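Side-chain contacts in methylocystis parvus OBBP MbnE (Methylocystis parvus OBBP, PDB 5ICQ), which probably binds the copper-chelating peptide methanobactin in the periplasm, as the solute-binding component of its transport machinery: residues A[367-372]-A[570-575]; A[574-579]-A[595-600]; A[401-406]-A[563-568]; A[497-502]-A[510-515]. All blocks are in the same frame, centred on the assembly; numbering follows the deposited sequence.

Interaction 1. Residues A[367-372]-A[570-575]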
# COMPACT_ATOMS: atom_id res chain seq x y z
N PHE A 367 -4.75 -8.41 7.10
CA PHE A 367 -5.22 -8.42 5.72
C PHE A 367 -6.75 -8.43 5.75
O PHE A 367 -7.40 -9.33 5.23
CB PHE A 367 -4.65 -9.61 4.95
CG PHE A 367 -3.16 -9.65 4.97
CD1 PHE A 367 -2.43 -8.97 4.00
CD2 PHE A 367 -2.48 -10.31 5.98
CE1 PHE A 367 -1.05 -8.97 4.03
CE2 PHE A 367 -1.10 -10.31 6.02
CZ PHE A 367 -0.38 -9.64 5.05
N ASP A 368 -7.32 -7.39 6.36
CA ASP A 368 -8.73 -7.44 6.75
C ASP A 368 -9.65 -7.31 5.53
O ASP A 368 -9.27 -6.74 4.50
CB ASP A 368 -9.03 -6.32 7.76
CG ASP A 368 -10.20 -6.64 8.66
OD1 ASP A 368 -10.69 -7.78 8.60
OD2 ASP A 368 -10.62 -5.76 9.43
N GLU A 369 -10.86 -7.85 5.67
CA GLU A 369 -11.91 -7.76 4.65
C GLU A 369 -11.43 -8.29 3.30
O GLU A 369 -11.59 -7.65 2.26
CB GLU A 369 -12.41 -6.32 4.53
CG GLU A 369 -12.95 -5.75 5.82
CD GLU A 369 -13.88 -4.57 5.56
OE1 GLU A 369 -13.72 -3.53 6.23
OE2 GLU A 369 -14.76 -4.69 4.69
N SER A 370 -10.82 -9.47 3.32
CA SER A 370 -10.30 -10.02 2.08
C SER A 370 -10.12 -11.52 2.24
O SER A 370 -10.24 -12.07 3.35
CB SER A 370 -8.98 -9.36 1.67
OG SER A 370 -7.85 -10.04 2.19
N GLU A 371 -9.83 -12.18 1.12
CA GLU A 371 -9.63 -13.62 1.12
C GLU A 371 -8.38 -14.01 1.91
O GLU A 371 -8.25 -15.18 2.27
CB GLU A 371 -9.50 -14.14 -0.31
CG GLU A 371 -8.10 -13.98 -0.84
CD GLU A 371 -7.99 -14.16 -2.33
OE1 GLU A 371 -7.22 -13.40 -2.95
OE2 GLU A 371 -8.67 -15.05 -2.88
N LEU A 372 -7.46 -13.07 2.13
CA LEU A 372 -6.22 -13.37 2.86
C LEU A 372 -6.40 -13.35 4.36
O LEU A 372 -5.48 -13.76 5.08
CB LEU A 372 -5.13 -12.36 2.48
CG LEU A 372 -4.76 -12.28 1.00
CD1 LEU A 372 -3.72 -11.19 0.79
CD2 LEU A 372 -4.23 -13.63 0.51
N LEU A 570 -6.33 -0.64 15.20
CA LEU A 570 -7.23 0.51 15.20
C LEU A 570 -8.37 0.26 14.22
O LEU A 570 -9.16 -0.67 14.43
CB LEU A 570 -6.45 1.80 14.91
CG LEU A 570 -5.64 2.24 16.14
CD1 LEU A 570 -4.67 3.37 15.80
CD2 LEU A 570 -6.55 2.67 17.29
N PHE A 571 -8.49 1.04 13.15
CA PHE A 571 -9.74 1.02 12.39
C PHE A 571 -9.51 1.55 10.98
O PHE A 571 -8.48 2.17 10.69
CB PHE A 571 -10.81 1.84 13.11
CG PHE A 571 -10.30 3.16 13.63
CD1 PHE A 571 -10.31 4.28 12.82
CD2 PHE A 571 -9.81 3.27 14.92
CE1 PHE A 571 -9.83 5.50 13.29
CE2 PHE A 571 -9.33 4.48 15.40
CZ PHE A 571 -9.34 5.59 14.59
N HIS A 572 -10.49 1.32 10.11
CA HIS A 572 -10.38 1.69 8.70
C HIS A 572 -11.76 1.99 8.15
O HIS A 572 -12.78 1.68 8.78
CB HIS A 572 -9.69 0.58 7.89
CG HIS A 572 -10.46 -0.70 7.86
ND1 HIS A 572 -10.28 -1.71 8.79
CD2 HIS A 572 -11.43 -1.13 7.02
CE1 HIS A 572 -11.10 -2.70 8.52
NE2 HIS A 572 -11.82 -2.38 7.45
N ALA A 573 -11.80 2.61 6.97
CA ALA A 573 -13.04 2.78 6.23
C ALA A 573 -13.23 1.57 5.32
O ALA A 573 -12.31 1.19 4.59
CB ALA A 573 -13.00 4.07 5.40
N SER A 574 -14.41 0.95 5.39
CA SER A 574 -14.65 -0.23 4.56
C SER A 574 -14.75 0.13 3.10
O SER A 574 -14.50 -0.71 2.24
CB SER A 574 -15.92 -0.95 5.01
OG SER A 574 -15.72 -1.62 6.24
N GLU A 575 -15.13 1.37 2.79
CA GLU A 575 -15.28 1.83 1.42
C GLU A 575 -14.43 3.06 1.17
O GLU A 575 -14.03 3.78 2.09
CB GLU A 575 -16.75 2.16 1.10
CG GLU A 575 -17.64 0.94 1.03
CD GLU A 575 -18.45 0.73 2.30
OE1 GLU A 575 -18.69 1.72 3.03
OE2 GLU A 575 -18.86 -0.42 2.55
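Glu369 and His572 form a His-carboxylate hydrogen bond that fastens a loop to the end of a sheet strand in the solute-binding fold. The glutamate reaches across as a nearly straight rod. From CB the side chain runs past Thr361 of strand 361-362, and CG, anti to its own carbonyl carbon (chi1 -58°), stands 3.9 Å from NE2 of His572. Beyond CG the chain stays extended, bringing CD to the edge of the imidazole and into the ring plane. OE1 does most of the work. NE2 of His572 points almost straight at it, with 2.5 Å between NE2 of His572 and OE1 of Glu369, a short bond made on the anti side of the carboxylate. The syn lone pair of the same oxygen takes the hydroxyl of Ser574, with OG of Ser574 2.8 Å from OE1 of Glu369. Two donors from one segment thus grip a single oxygen, while OE2 turns to a salt bridge with Lys314. The ring of His572 is also fixed at its other nitrogen, ND1, by Thr363 OG1, which limits its freedom to turn. Asp368 comes in at about a right angle to the histidine side chain, its carboxylate plane 81° from the imidazole plane. OD2 of Asp368 accepts from the backbone N of Lys364 and, at the imidazole edge, lies 3.2 Å from the carbon CE1 of His572.

Interaction 2. Residues A[574-579]-A[595-600]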
# COMPACT_ATOMS: atom_id res chain seq x y z
N SER A 574 -14.41 0.95 5.39
CA SER A 574 -14.65 -0.23 4.56
C SER A 574 -14.75 0.13 3.10
O SER A 574 -14.50 -0.71 2.24
CB SER A 574 -15.92 -0.95 5.01
OG SER A 574 -15.72 -1.62 6.24
N GLU A 575 -15.13 1.37 2.79
CA GLU A 575 -15.28 1.83 1.42
C GLU A 575 -14.43 3.06 1.17
O GLU A 575 -14.03 3.78 2.09
CB GLU A 575 -16.75 2.16 1.10
CG GLU A 575 -17.64 0.94 1.03
CD GLU A 575 -18.45 0.73 2.30
OE1 GLU A 575 -18.69 1.72 3.03
OE2 GLU A 575 -18.86 -0.42 2.55
N GLN A 576 -14.17 3.31 -0.11
CA GLN A 576 -13.54 4.54 -0.55
C GLN A 576 -14.60 5.59 -0.84
O GLN A 576 -15.57 5.32 -1.55
CB GLN A 576 -12.69 4.28 -1.80
CG GLN A 576 -11.88 5.50 -2.22
CD GLN A 576 -10.89 5.19 -3.33
OE1 GLN A 576 -10.38 4.07 -3.44
NE2 GLN A 576 -10.64 6.18 -4.18
N TRP A 577 -14.43 6.79 -0.28
CA TRP A 577 -15.38 7.88 -0.41
C TRP A 577 -14.88 8.82 -1.51
O TRP A 577 -13.78 9.37 -1.40
CB TRP A 577 -15.53 8.64 0.91
CG TRP A 577 -15.81 7.73 2.08
CD1 TRP A 577 -16.45 6.51 2.04
CD2 TRP A 577 -15.45 7.95 3.45
NE1 TRP A 577 -16.51 5.97 3.31
CE2 TRP A 577 -15.89 6.82 4.18
CE3 TRP A 577 -14.79 8.98 4.12
CZ2 TRP A 577 -15.71 6.72 5.56
CZ3 TRP A 577 -14.60 8.87 5.49
CH2 TRP A 577 -15.06 7.74 6.20
N ILE A 578 -15.66 8.97 -2.58
CA ILE A 578 -15.26 9.82 -3.69
C ILE A 578 -16.39 10.78 -4.06
O ILE A 578 -17.56 10.57 -3.71
CB ILE A 578 -14.83 9.01 -4.94
CG1 ILE A 578 -16.04 8.38 -5.62
CG2 ILE A 578 -13.81 7.92 -4.56
CD1 ILE A 578 -15.72 7.74 -6.99
N ALA A 579 -16.03 11.84 -4.78
CA ALA A 579 -17.01 12.74 -5.37
C ALA A 579 -16.46 13.20 -6.71
O ALA A 579 -15.24 13.27 -6.90
CB ALA A 579 -17.32 13.94 -4.48
N SER A 595 -5.63 0.04 -4.10
CA SER A 595 -6.12 1.15 -3.30
C SER A 595 -5.15 2.31 -3.47
O SER A 595 -3.95 2.12 -3.34
CB SER A 595 -6.26 0.76 -1.82
OG SER A 595 -6.84 1.81 -1.07
N PRO A 596 -5.65 3.52 -3.80
CA PRO A 596 -7.05 3.86 -4.12
C PRO A 596 -7.54 3.08 -5.33
O PRO A 596 -6.72 2.57 -6.10
CB PRO A 596 -6.99 5.36 -4.44
CG PRO A 596 -5.73 5.84 -3.80
CD PRO A 596 -4.77 4.70 -3.85
N ILE A 597 -8.85 2.98 -5.50
CA ILE A 597 -9.39 2.15 -6.58
C ILE A 597 -9.02 2.72 -7.95
O ILE A 597 -8.75 1.97 -8.89
CB ILE A 597 -10.91 2.00 -6.42
CG1 ILE A 597 -11.21 1.18 -5.15
CG2 ILE A 597 -11.51 1.31 -7.64
CD1 ILE A 597 -12.69 1.15 -4.77
N PHE A 598 -8.98 4.05 -8.08
CA PHE A 598 -8.58 4.68 -9.33
C PHE A 598 -7.28 5.45 -9.15
O PHE A 598 -7.01 6.01 -8.09
CB PHE A 598 -9.68 5.62 -9.84
CG PHE A 598 -11.02 4.96 -9.94
CD1 PHE A 598 -11.24 3.95 -10.87
CD2 PHE A 598 -12.06 5.33 -9.10
CE1 PHE A 598 -12.47 3.31 -10.96
CE2 PHE A 598 -13.30 4.71 -9.18
CZ PHE A 598 -13.50 3.70 -10.11
N GLY A 599 -6.48 5.49 -10.21
CA GLY A 599 -5.24 6.24 -10.20
C GLY A 599 -5.51 7.73 -10.08
O GLY A 599 -6.65 8.18 -10.25
N PRO A 600 -4.48 8.52 -9.79
CA PRO A 600 -4.70 9.96 -9.60
C PRO A 600 -5.21 10.67 -10.84
O PRO A 600 -5.87 11.71 -10.72
CB PRO A 600 -3.32 10.48 -9.18
CG PRO A 600 -2.35 9.47 -9.75
CD PRO A 600 -3.06 8.15 -9.65
O HOH W 1 -9.27 6.64 -6.59
O HOH W 2 -9.60 2.30 -1.65
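The phenyl ring of Phe598 meets Ile578 at its edge, where CD1 of Ile578 comes within 4.5 Å of CE2 of Phe598, close to the ring plane. One face is occupied by its own neighbour, with CG2 of Ile597 3.9 Å above the ring plane and over its centre. Trp605 adds an edge-to-face partner. The second flat group, the amide of Gln576, works through its polar edges. CG of Gln576 lies anti to the backbone N (chi1 -174°) and the chain beyond is extended, which carries the amide from the strand to the 595-600 loop. There OE1 of Gln576 accepts from the backbone N of Ile597 at 2.8 Å, in the amide plane and on a lone pair, the N-H running nearly straight at 164°. A water bound to OG of Ser595 also donates to this oxygen, at 2.6 Å from OE1 of Gln576. NE2 gives one hydrogen to Asp287 and another to a second water, which donates in turn to the carbonyl of Phe598. The amide is thus bonded to the loop backbone both directly, at N of Ile597, and through water, at O of Phe598, just past the cis peptide bond before Pro596; CB of that proline lies 3.8 Å from NE2 of Gln576. Structurally, this is a loop laid against the central strand of the three-stranded antiparallel sheet 285-288, 576-581 and 308-313 in this solute-binding fold.

Interaction 3. Residues A[401-406]-A[563-568]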
# COMPACT_ATOMS: atom_id res chain seq x y z
N GLY A 401 -10.57 -19.28 14.51
CA GLY A 401 -11.33 -18.21 13.89
C GLY A 401 -12.41 -17.60 14.76
O GLY A 401 -13.37 -17.05 14.24
N GLU A 402 -12.28 -17.70 16.08
CA GLU A 402 -13.24 -17.12 17.01
C GLU A 402 -12.80 -15.76 17.55
O GLU A 402 -13.61 -15.09 18.21
CB GLU A 402 -13.47 -18.06 18.20
CG GLU A 402 -14.01 -19.40 17.79
CD GLU A 402 -14.47 -20.22 18.98
OE1 GLU A 402 -14.27 -19.78 20.13
OE2 GLU A 402 -15.05 -21.30 18.75
N TRP A 403 -11.57 -15.35 17.31
CA TRP A 403 -11.05 -14.14 17.94
C TRP A 403 -11.39 -12.89 17.12
O TRP A 403 -11.41 -12.92 15.89
CB TRP A 403 -9.53 -14.23 18.11
CG TRP A 403 -8.94 -13.02 18.77
CD1 TRP A 403 -8.81 -12.79 20.12
CD2 TRP A 403 -8.41 -11.85 18.12
NE1 TRP A 403 -8.22 -11.56 20.34
CE2 TRP A 403 -7.97 -10.97 19.13
CE3 TRP A 403 -8.26 -11.48 16.78
CZ2 TRP A 403 -7.39 -9.73 18.84
CZ3 TRP A 403 -7.67 -10.25 16.50
CH2 TRP A 403 -7.26 -9.39 17.52
N ARG A 404 -11.64 -11.80 17.83
CA ARG A 404 -11.77 -10.46 17.28
C ARG A 404 -11.21 -9.50 18.32
O ARG A 404 -11.21 -9.83 19.51
CB ARG A 404 -13.23 -10.10 16.98
CG ARG A 404 -14.07 -10.04 18.26
CD ARG A 404 -15.54 -9.69 18.02
NE ARG A 404 -16.29 -9.74 19.28
CZ ARG A 404 -17.59 -9.49 19.40
NH1 ARG A 404 -18.30 -9.17 18.33
NH2 ARG A 404 -18.17 -9.56 20.59
N PRO A 405 -10.75 -8.31 17.92
CA PRO A 405 -10.45 -7.28 18.91
C PRO A 405 -11.68 -7.06 19.77
O PRO A 405 -12.79 -6.98 19.25
CB PRO A 405 -10.12 -6.04 18.06
CG PRO A 405 -9.69 -6.60 16.74
CD PRO A 405 -10.57 -7.81 16.54
N PRO A 406 -11.51 -7.02 21.09
CA PRO A 406 -12.67 -6.97 21.99
C PRO A 406 -13.60 -5.81 21.65
O PRO A 406 -13.16 -4.71 21.31
CB PRO A 406 -12.04 -6.82 23.37
CG PRO A 406 -10.74 -7.54 23.23
CD PRO A 406 -10.26 -7.26 21.83
N SER A 563 -1.51 -13.44 16.99
CA SER A 563 -1.31 -14.15 18.25
C SER A 563 -0.17 -13.58 19.07
O SER A 563 -0.06 -13.93 20.25
CB SER A 563 -1.04 -15.64 17.99
OG SER A 563 -2.21 -16.26 17.51
N GLY A 564 0.67 -12.74 18.48
CA GLY A 564 1.71 -12.07 19.25
C GLY A 564 1.25 -10.81 19.95
O GLY A 564 1.96 -10.33 20.85
N PHE A 565 0.09 -10.27 19.58
CA PHE A 565 -0.41 -9.04 20.19
C PHE A 565 0.68 -7.96 20.19
O PHE A 565 0.93 -7.29 21.20
CB PHE A 565 -0.95 -9.31 21.60
CG PHE A 565 -2.09 -10.29 21.58
CD1 PHE A 565 -3.37 -9.84 21.31
CD2 PHE A 565 -1.86 -11.66 21.70
CE1 PHE A 565 -4.43 -10.76 21.23
CE2 PHE A 565 -2.91 -12.57 21.62
CZ PHE A 565 -4.20 -12.12 21.39
N TYR A 566 1.33 -7.82 19.03
CA TYR A 566 2.34 -6.78 18.87
C TYR A 566 1.71 -5.41 18.73
O TYR A 566 2.38 -4.40 18.99
CB TYR A 566 3.21 -7.07 17.64
CG TYR A 566 3.90 -8.41 17.72
CD1 TYR A 566 4.96 -8.61 18.60
CD2 TYR A 566 3.48 -9.47 16.92
CE1 TYR A 566 5.60 -9.86 18.68
CE2 TYR A 566 4.11 -10.71 17.00
CZ TYR A 566 5.16 -10.89 17.88
OH TYR A 566 5.76 -12.12 17.93
N VAL A 567 0.45 -5.36 18.31
CA VAL A 567 -0.24 -4.10 18.06
C VAL A 567 -1.62 -4.20 18.68
O VAL A 567 -2.15 -5.30 18.87
CB VAL A 567 -0.36 -3.77 16.54
CG1 VAL A 567 0.98 -3.82 15.86
CG2 VAL A 567 -1.30 -4.76 15.88
N VAL A 568 -2.19 -3.05 19.02
CA VAL A 568 -3.62 -2.94 19.30
C VAL A 568 -4.26 -2.40 18.03
O VAL A 568 -4.06 -1.22 17.70
CB VAL A 568 -3.91 -2.03 20.49
CG1 VAL A 568 -5.43 -1.99 20.77
CG2 VAL A 568 -3.16 -2.53 21.72
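Trp403 presents a face of its indole to the edge of Phe565, overlapping it off-centre. The pair is an offset edge-to-face contact: the five-membered ring of Trp403 and the phenyl ring of Phe565 have centroids 5.8 Å apart, and their planes stand 79° to each other. The touching itself is slight, led by CZ2 of Trp403 at 3.9 Å from CE1 of Phe565, with NE1 of Trp403 near the phenyl plane. The two side chains run antiparallel past each other, meeting through their outer parts. Trp403 gets there because its CG lies anti to the backbone N (chi1 -179°), which turns the indole toward the 563-568 segment. The chain folds back over the other face: N of Pro405 rests 3.6 Å above the indole plane, on the side away from Phe565. Phe565, for its part, takes positive phi just after helix 547-563, at the bend where the chain turns into strand 567-572. Trp403 follows helix 396-399, whose end is closed by a Schellman motif at Gly401. Glu397 of that helix touches both aromatic residues, and the pair thus joins the ends of two helices near the start of a sheet strand.

Interaction 4. Residues A[497-502]-A[510-515]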
# COMPACT_ATOMS: atom_id res chain seq x y z
N GLY A 497 1.54 2.95 14.68
CA GLY A 497 2.29 2.52 13.52
C GLY A 497 1.37 2.03 12.43
O GLY A 497 0.21 1.70 12.68
N GLN A 498 1.90 1.97 11.21
CA GLN A 498 1.14 1.56 10.04
C GLN A 498 1.79 0.35 9.38
O GLN A 498 3.01 0.32 9.18
CB GLN A 498 1.03 2.73 9.07
CG GLN A 498 0.29 2.42 7.80
CD GLN A 498 -0.11 3.67 7.04
OE1 GLN A 498 0.73 4.30 6.39
NE2 GLN A 498 -1.39 4.04 7.13
N TYR A 499 0.97 -0.65 9.02
CA TYR A 499 1.38 -1.86 8.31
C TYR A 499 0.37 -2.06 7.17
O TYR A 499 -0.56 -2.85 7.31
CB TYR A 499 1.42 -3.08 9.24
CG TYR A 499 2.36 -2.90 10.41
CD1 TYR A 499 1.94 -2.27 11.57
CD2 TYR A 499 3.68 -3.32 10.32
CE1 TYR A 499 2.81 -2.08 12.64
CE2 TYR A 499 4.55 -3.15 11.40
CZ TYR A 499 4.11 -2.53 12.55
OH TYR A 499 4.97 -2.34 13.61
N VAL A 500 0.54 -1.31 6.08
CA VAL A 500 -0.49 -1.27 5.04
C VAL A 500 -0.63 -2.63 4.39
O VAL A 500 0.35 -3.21 3.91
CB VAL A 500 -0.16 -0.19 3.99
CG1 VAL A 500 -1.10 -0.33 2.78
CG2 VAL A 500 -0.25 1.21 4.59
N ALA A 501 -1.86 -3.16 4.36
CA ALA A 501 -2.12 -4.46 3.74
C ALA A 501 -2.03 -4.36 2.22
O ALA A 501 -2.41 -3.35 1.61
CB ALA A 501 -3.50 -4.99 4.11
N SER A 502 -1.56 -5.43 1.60
CA SER A 502 -1.52 -5.53 0.15
C SER A 502 -2.20 -6.82 -0.25
O SER A 502 -2.28 -7.76 0.54
CB SER A 502 -0.07 -5.46 -0.35
OG SER A 502 0.23 -6.51 -1.25
N ARG A 510 9.24 -8.90 5.30
CA ARG A 510 10.47 -9.09 6.07
C ARG A 510 10.90 -7.79 6.74
O ARG A 510 11.38 -7.80 7.88
CB ARG A 510 11.59 -9.60 5.17
CG ARG A 510 11.36 -11.01 4.67
CD ARG A 510 12.68 -11.75 4.53
NE ARG A 510 12.49 -13.20 4.62
CZ ARG A 510 12.67 -14.04 3.61
NH1 ARG A 510 13.05 -13.57 2.42
NH2 ARG A 510 12.48 -15.34 3.78
N MET A 511 10.77 -6.66 6.04
CA MET A 511 11.19 -5.40 6.64
C MET A 511 10.35 -5.08 7.87
O MET A 511 10.87 -4.57 8.87
CB MET A 511 11.09 -4.26 5.62
CG MET A 511 11.61 -4.65 4.24
SD MET A 511 11.57 -3.27 3.07
CE MET A 511 9.84 -2.85 2.99
N ARG A 512 9.06 -5.40 7.82
CA ARG A 512 8.14 -5.03 8.90
C ARG A 512 8.17 -5.98 10.09
O ARG A 512 7.82 -5.58 11.20
CB ARG A 512 6.70 -5.00 8.38
CG ARG A 512 6.44 -4.06 7.23
CD ARG A 512 5.08 -4.38 6.63
NE ARG A 512 4.73 -3.48 5.53
CZ ARG A 512 3.52 -3.43 4.97
NH1 ARG A 512 2.55 -4.23 5.41
NH2 ARG A 512 3.28 -2.58 3.98
N TRP A 513 8.49 -7.26 9.87
CA TRP A 513 8.24 -8.27 10.91
C TRP A 513 9.36 -9.28 11.14
O TRP A 513 9.23 -10.06 12.08
CB TRP A 513 6.94 -9.04 10.60
CG TRP A 513 5.72 -8.17 10.69
CD1 TRP A 513 4.95 -7.70 9.66
CD2 TRP A 513 5.15 -7.63 11.90
NE1 TRP A 513 3.94 -6.89 10.16
CE2 TRP A 513 4.04 -6.85 11.53
CE3 TRP A 513 5.48 -7.75 13.26
CZ2 TRP A 513 3.25 -6.18 12.47
CZ3 TRP A 513 4.69 -7.08 14.20
CH2 TRP A 513 3.60 -6.30 13.80
N SER A 514 10.44 -9.30 10.36
CA SER A 514 11.45 -10.34 10.52
C SER A 514 12.34 -10.07 11.73
O SER A 514 12.57 -8.92 12.11
CB SER A 514 12.32 -10.47 9.27
OG SER A 514 13.21 -9.38 9.18
N SER A 515 12.84 -11.16 12.32
CA SER A 515 13.80 -11.03 13.42
C SER A 515 15.01 -10.20 13.00
O SER A 515 15.58 -9.46 13.81
CB SER A 515 14.27 -12.42 13.85
OG SER A 515 13.20 -13.21 14.33
O HOH W 3 6.62 -4.56 14.12
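Strand 494-498 ends and the chain runs on in an extended loop, coming closest to helix 508-513 where CA of Tyr499 lies 7.5 Å from CA of Arg512. Arg512, extended from CG to NE, lays its guanidinium end-on against the carbonyl of Val500. NH2 of Arg512 is 3.0 Å from O of Val500, in the carbonyl plane and on a lone pair; NH1 of Arg512 reaches the same O at 2.9 Å, but from 49° above that plane. One oxygen is therefore held by both terminal nitrogens, which restrains rotation of the guanidinium. CB of the same arginine meets the edge of the Tyr499 ring, while Trp513 takes a face. The phenol and the six-membered ring of the indole form an offset stack, centroids 4.6 Å apart and planes 26° from parallel, in which CZ2 of Trp513 lies 3.5 Å from CE2 of Tyr499. A water bonded to OH of Tyr499, and weakly to O of Arg512, sits over an indole face. Phe366 meets Trp513 almost perpendicularly, and helices 532-543 and 547-563 also pack on it. Helix 508-513 thus folds back against the loop leaving strand 494-498 of the mixed sheet, a local beta-alpha connection of an alpha/beta lobe.

Three of the four contacts gather about one mixed sheet. Interactions 1 and 3 both use strand 567-572, near opposite ends, with centres about 14 Å apart, and interaction 4 leaves strand 494-498 of the same sheet. Interaction 4 touches both: Ser502 O packs on Phe367 and Leu372, and Trp513 on Tyr566. In sequence, interaction 1 spans interaction 3, which spans interaction 4. Interaction 2 comes after interactions 3 and 4, sharing Ser574 and Glu575 with interaction 1 but lying on the next strand, 576-581, in a separate three-stranded sheet; its centre is about 28 Å from that of interaction 3. The passage between sheets at 573-575 is consistent with one of the interlobe connections of a periplasmic binding protein.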